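Local coordinates for protein VP2 (Primate bocaparvovirus 1, PDB 7L0Y) that self-assembles as the capsid protein into the 60-copy T=1 icosahedral shell of human bocavirus 1, a parvovirus, at residues Gln86-Gln89 and Arg90-Glu94; Ser356-Arg359 and Asp360-Leu363. One frame throughout, in Å; residues are numbered along the deposited sequence.

Interaction 1 comes first along the chain, on helix 85-94, which runs straight into the long strand 95-118 of the jelly-roll core. Interaction 2 follows some 260 residues later, in the loop after strand 348-350 and the start of strand 361-366. Their centres are about 25 Å apart, and the nearest atoms are about 12 Å apart, so they share no contact. Each is local, joining side chains a few residues apart, and each is buried against another copy of the protein. Interaction 1 meets the second subunit and interaction 2 the third, so both local arrangements lie at contacts between copies of the capsid protein.

Interaction 1: Gln86-Gln89 and Arg90-Glu94; sequences QDWQ and RLTNE
In helix 85-94, the short alpha-helix that leads into strand 95-118, the indole of W88 is met by T92 one turn on and by L91. The methyl CG2 of T92 lies over one face of the indole in a CH-pi contact, 3.9 Å from the centroid of the W88 five-membered ring and 25° off its normal. That methyl is put there by chi1 of 57°, which sets CG2 beside the backbone N of T92 and turns OG1 back to the preceding turn. T92 OG1 donates to W88 O at 3.0 Å, while T92 N donates to the same W88 O at 2.9 Å; the two arrive from opposite faces of the carbonyl plane, so this buried oxygen is gripped twice. L91 CD2 approaches the six-membered ring obliquely, 3.9 Å from W88 CZ3, and W88 NE1 is bonded to the carbonyl of M509.

In the parvovirus capsid protein this is the core helix alphaA, and its other side faces a second subunit, whose E94 meets E94 here, consistent with the icosahedral two-fold. Q89 runs out extended and its CG lies 3.5 Å from N93 ND2, with the two amide planes 56° apart. The amides do not bond each other: Q89 NE2 goes to H474 O and to E471 O of the second subunit, and N93 OD1 accepts from H474 N. R90, also extended, places NE 3.5 Å from E94 OE1 in a salt bridge along the helix. The E94 carboxylate carbon lies in the guanidinium plane, at its edge. R90 also reaches Y463 of the second subunit, through NH2 to its carbonyl and by a cation-pi contact, while E94 has a second charged partner in R462 of the same chain.

Interaction 2: Ser356-Arg359 and Asp360-Leu363; sequences SMLR and DQLL
Chi1 of -56° lays CG of Q361 beside its own backbone N, and chi2 of 180° runs the chain out straight, bringing the amide up to L358. The two side chains lie alongside each other, pointing the same way. L358 CD2 is 4.0 Å from Q361 NE2, an apolar branch against the nitrogen end of the amide. Q361 NE2 also comes within 3.1 Å of L358 O, but the angle is too poor for a hydrogen bond. The amide is instead held from both ends by other parts of the chain: NE2 gives its bond to V384 O and OE1 accepts from G277 N, a donor and acceptor pattern consistent with the modelled orientation of the group.

L358 is the third residue of the type I beta turn S356-R359, which is closed by a weak bond of 3.3 Å from R359 N to S356 O. Beyond it, R359 and D360 bring Q361 back alongside: D360 takes up a left-handed helical conformation (phi 56°), after which Q361 is extended and begins the strand. R359 NE remains 5.5 Å from D360 OD1, too far for a salt bridge.

L358 packs on A232 of strand 215-232 and on V384 of strand 384-385, whose W385 touches Q361. Strand 361-366 pairs antiparallel with strand 371-373, and Q361, L362 and L363 form an antiparallel ladder with a strand of the third subunit, carrying the sheet across the interface.

Interaction 1: Gln86-Gln89 and Arg90-Glu94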
loop_
_atom_site.group_PDB
_atom_site.type_symbol
_atom_site.label_atom_id
_atom_site.label_comp_id
_atom_site.label_asym_id
_atom_site.label_seq_id
_atom_site.Cartn_x
_atom_site.Cartn_y
_atom_site.Cartn_z
ATOM N N GLN A 86 -96.569 29.861 16.609
ATOM C CA GLN A 86 -95.440 30.422 17.333
ATOM C C GLN A 86 -94.253 30.646 16.412
ATOM O O GLN A 86 -93.659 31.726 16.392
ATOM C CB GLN A 86 -95.057 29.483 18.468
ATOM C CG GLN A 86 -93.914 29.942 19.326
ATOM C CD GLN A 86 -94.234 31.199 20.074
ATOM O OE1 GLN A 86 -93.727 32.269 19.760
ATOM N NE2 GLN A 86 -95.117 31.087 21.048
ATOM N N ASP A 87 -93.888 29.623 15.650
ATOM C CA ASP A 87 -92.722 29.720 14.791
ATOM C C ASP A 87 -92.950 30.707 13.663
ATOM O O ASP A 87 -92.022 31.400 13.240
ATOM C CB ASP A 87 -92.380 28.341 14.250
ATOM C CG ASP A 87 -91.874 27.413 15.328
ATOM O OD1 ASP A 87 -91.489 27.901 16.410
ATOM O OD2 ASP A 87 -91.858 26.187 15.099
ATOM N N TRP A 88 -94.179 30.786 13.165
ATOM C CA TRP A 88 -94.490 31.763 12.136
ATOM C C TRP A 88 -94.389 33.177 12.677
ATOM O O TRP A 88 -93.868 34.071 12.005
ATOM C CB TRP A 88 -95.883 31.503 11.581
ATOM C CG TRP A 88 -96.259 32.458 10.521
ATOM C CD1 TRP A 88 -97.059 33.534 10.646
ATOM C CD2 TRP A 88 -95.846 32.418 9.160
ATOM N NE1 TRP A 88 -97.174 34.178 9.454
ATOM C CE2 TRP A 88 -96.436 33.508 8.519
ATOM C CE3 TRP A 88 -95.037 31.558 8.419
ATOM C CZ2 TRP A 88 -96.245 33.769 7.173
ATOM C CZ3 TRP A 88 -94.850 31.818 7.089
ATOM C CH2 TRP A 88 -95.451 32.912 6.477
ATOM N N GLN A 89 -94.906 33.400 13.882
ATOM C CA GLN A 89 -94.752 34.689 14.542
ATOM C C GLN A 89 -93.291 35.074 14.641
ATOM O O GLN A 89 -92.912 36.206 14.341
ATOM C CB GLN A 89 -95.345 34.633 15.942
ATOM C CG GLN A 89 -95.526 35.979 16.605
ATOM C CD GLN A 89 -95.800 35.839 18.072
ATOM O OE1 GLN A 89 -95.668 34.755 18.621
ATOM N NE2 GLN A 89 -96.227 36.911 18.710
ATOM N N ARG A 90 -92.457 34.141 15.069
ATOM C CA ARG A 90 -91.049 34.442 15.242
ATOM C C ARG A 90 -90.388 34.728 13.908
ATOM O O ARG A 90 -89.504 35.582 13.815
ATOM C CB ARG A 90 -90.365 33.282 15.944
ATOM C CG ARG A 90 -88.984 33.596 16.380
ATOM C CD ARG A 90 -88.458 32.476 17.185
ATOM N NE ARG A 90 -87.259 32.865 17.891
ATOM C CZ ARG A 90 -86.705 32.139 18.843
ATOM N NH1 ARG A 90 -87.246 30.981 19.175
ATOM N NH2 ARG A 90 -85.621 32.573 19.464
ATOM N N LEU A 91 -90.810 34.025 12.863
ATOM C CA LEU A 91 -90.261 34.258 11.538
ATOM C C LEU A 91 -90.605 35.653 11.041
ATOM O O LEU A 91 -89.739 36.374 10.541
ATOM C CB LEU A 91 -90.794 33.204 10.580
ATOM C CG LEU A 91 -90.308 33.241 9.140
ATOM C CD1 LEU A 91 -88.862 32.836 9.086
ATOM C CD2 LEU A 91 -91.173 32.363 8.283
ATOM N N THR A 92 -91.864 36.052 11.167
ATOM C CA THR A 92 -92.293 37.330 10.626
ATOM C C THR A 92 -91.932 38.502 11.519
ATOM O O THR A 92 -91.917 39.638 11.045
ATOM C CB THR A 92 -93.801 37.319 10.369
ATOM O OG1 THR A 92 -94.495 37.008 11.579
ATOM C CG2 THR A 92 -94.151 36.296 9.320
ATOM N N ASN A 93 -91.660 38.267 12.797
ATOM C CA ASN A 93 -91.176 39.354 13.636
ATOM C C ASN A 93 -89.675 39.561 13.502
ATOM O O ASN A 93 -89.205 40.699 13.559
ATOM C CB ASN A 93 -91.552 39.113 15.094
ATOM C CG ASN A 93 -93.008 39.406 15.374
ATOM O OD1 ASN A 93 -93.646 40.152 14.645
ATOM N ND2 ASN A 93 -93.532 38.837 16.442
ATOM N N GLU A 94 -88.899 38.489 13.368
ATOM C CA GLU A 94 -87.456 38.597 13.515
ATOM C C GLU A 94 -86.664 38.628 12.215
ATOM O O GLU A 94 -85.446 38.795 12.270
ATOM C CB GLU A 94 -86.927 37.456 14.385
ATOM C CG GLU A 94 -87.424 37.496 15.809
ATOM C CD GLU A 94 -86.763 36.454 16.677
ATOM O OE1 GLU A 94 -86.003 35.627 16.136
ATOM O OE2 GLU A 94 -86.996 36.458 17.901
#

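Interaction 2: Ser356-Arg359 and Asp360-Leu363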
loop_
_atom_site.group_PDB
_atom_site.type_symbol
_atom_site.label_atom_id
_atom_site.label_comp_id
_atom_site.label_asym_id
_atom_site.label_seq_id
_atom_site.Cartn_x
_atom_site.Cartn_y
_atom_site.Cartn_z
ATOM N N SER A 356 -98.662 48.662 4.166
ATOM C CA SER A 356 -97.430 48.878 3.427
ATOM C C SER A 356 -97.740 49.804 2.265
ATOM O O SER A 356 -98.789 49.678 1.628
ATOM C CB SER A 356 -96.847 47.560 2.921
ATOM O OG SER A 356 -95.676 47.773 2.156
ATOM N N MET A 357 -96.836 50.737 1.994
ATOM C CA MET A 357 -97.128 51.757 1.003
ATOM C C MET A 357 -96.722 51.350 -0.402
ATOM O O MET A 357 -96.839 52.165 -1.318
ATOM C CB MET A 357 -96.451 53.061 1.389
ATOM C CG MET A 357 -96.963 53.677 2.670
ATOM S SD MET A 357 -98.683 54.188 2.613
ATOM C CE MET A 357 -99.456 52.901 3.583
ATOM N N LEU A 358 -96.238 50.129 -0.594
ATOM C CA LEU A 358 -96.099 49.551 -1.920
ATOM C C LEU A 358 -97.287 48.696 -2.308
ATOM O O LEU A 358 -97.282 48.098 -3.385
ATOM C CB LEU A 358 -94.812 48.743 -2.019
ATOM C CG LEU A 358 -93.566 49.599 -2.174
ATOM C CD1 LEU A 358 -92.323 48.770 -2.035
ATOM C CD2 LEU A 358 -93.619 50.242 -3.540
ATOM N N ARG A 359 -98.299 48.622 -1.460
ATOM C CA ARG A 359 -99.548 47.966 -1.790
ATOM C C ARG A 359 -100.641 49.017 -1.823
ATOM O O ARG A 359 -100.412 50.184 -1.507
ATOM C CB ARG A 359 -99.890 46.872 -0.774
ATOM C CG ARG A 359 -98.873 45.754 -0.688
ATOM C CD ARG A 359 -98.935 44.838 -1.885
ATOM N NE ARG A 359 -100.187 44.098 -1.940
ATOM C CZ ARG A 359 -100.540 43.305 -2.942
ATOM N NH1 ARG A 359 -99.734 43.140 -3.974
ATOM N NH2 ARG A 359 -101.696 42.672 -2.906
ATOM N N ASP A 360 -101.840 48.582 -2.200
ATOM C CA ASP A 360 -103.024 49.435 -2.181
ATOM C C ASP A 360 -102.813 50.698 -3.008
ATOM O O ASP A 360 -103.225 51.794 -2.630
ATOM C CB ASP A 360 -103.406 49.776 -0.750
ATOM C CG ASP A 360 -103.843 48.566 0.025
ATOM O OD1 ASP A 360 -104.234 47.560 -0.600
ATOM O OD2 ASP A 360 -103.751 48.602 1.264
ATOM N N GLN A 361 -102.154 50.539 -4.144
ATOM C CA GLN A 361 -101.821 51.662 -4.999
ATOM C C GLN A 361 -103.022 52.049 -5.851
ATOM O O GLN A 361 -103.890 51.227 -6.145
ATOM C CB GLN A 361 -100.637 51.296 -5.886
ATOM C CG GLN A 361 -99.415 50.834 -5.120
ATOM C CD GLN A 361 -98.262 50.477 -6.025
ATOM O OE1 GLN A 361 -98.440 50.278 -7.221
ATOM N NE2 GLN A 361 -97.075 50.365 -5.453
ATOM N N LEU A 362 -103.075 53.317 -6.243
ATOM C CA LEU A 362 -104.120 53.789 -7.138
ATOM C C LEU A 362 -103.540 54.776 -8.135
ATOM O O LEU A 362 -102.535 55.433 -7.868
ATOM C CB LEU A 362 -105.274 54.446 -6.381
ATOM C CG LEU A 362 -106.158 53.542 -5.528
ATOM C CD1 LEU A 362 -107.141 54.377 -4.752
ATOM C CD2 LEU A 362 -106.883 52.539 -6.403
ATOM N N LEU A 363 -104.185 54.870 -9.291
ATOM C CA LEU A 363 -103.804 55.819 -10.323
ATOM C C LEU A 363 -105.013 56.675 -10.658
ATOM O O LEU A 363 -106.116 56.154 -10.829
ATOM C CB LEU A 363 -103.280 55.103 -11.569
ATOM C CG LEU A 363 -102.765 56.003 -12.691
ATOM C CD1 LEU A 363 -101.599 56.833 -12.194
ATOM C CD2 LEU A 363 -102.344 55.185 -13.889
#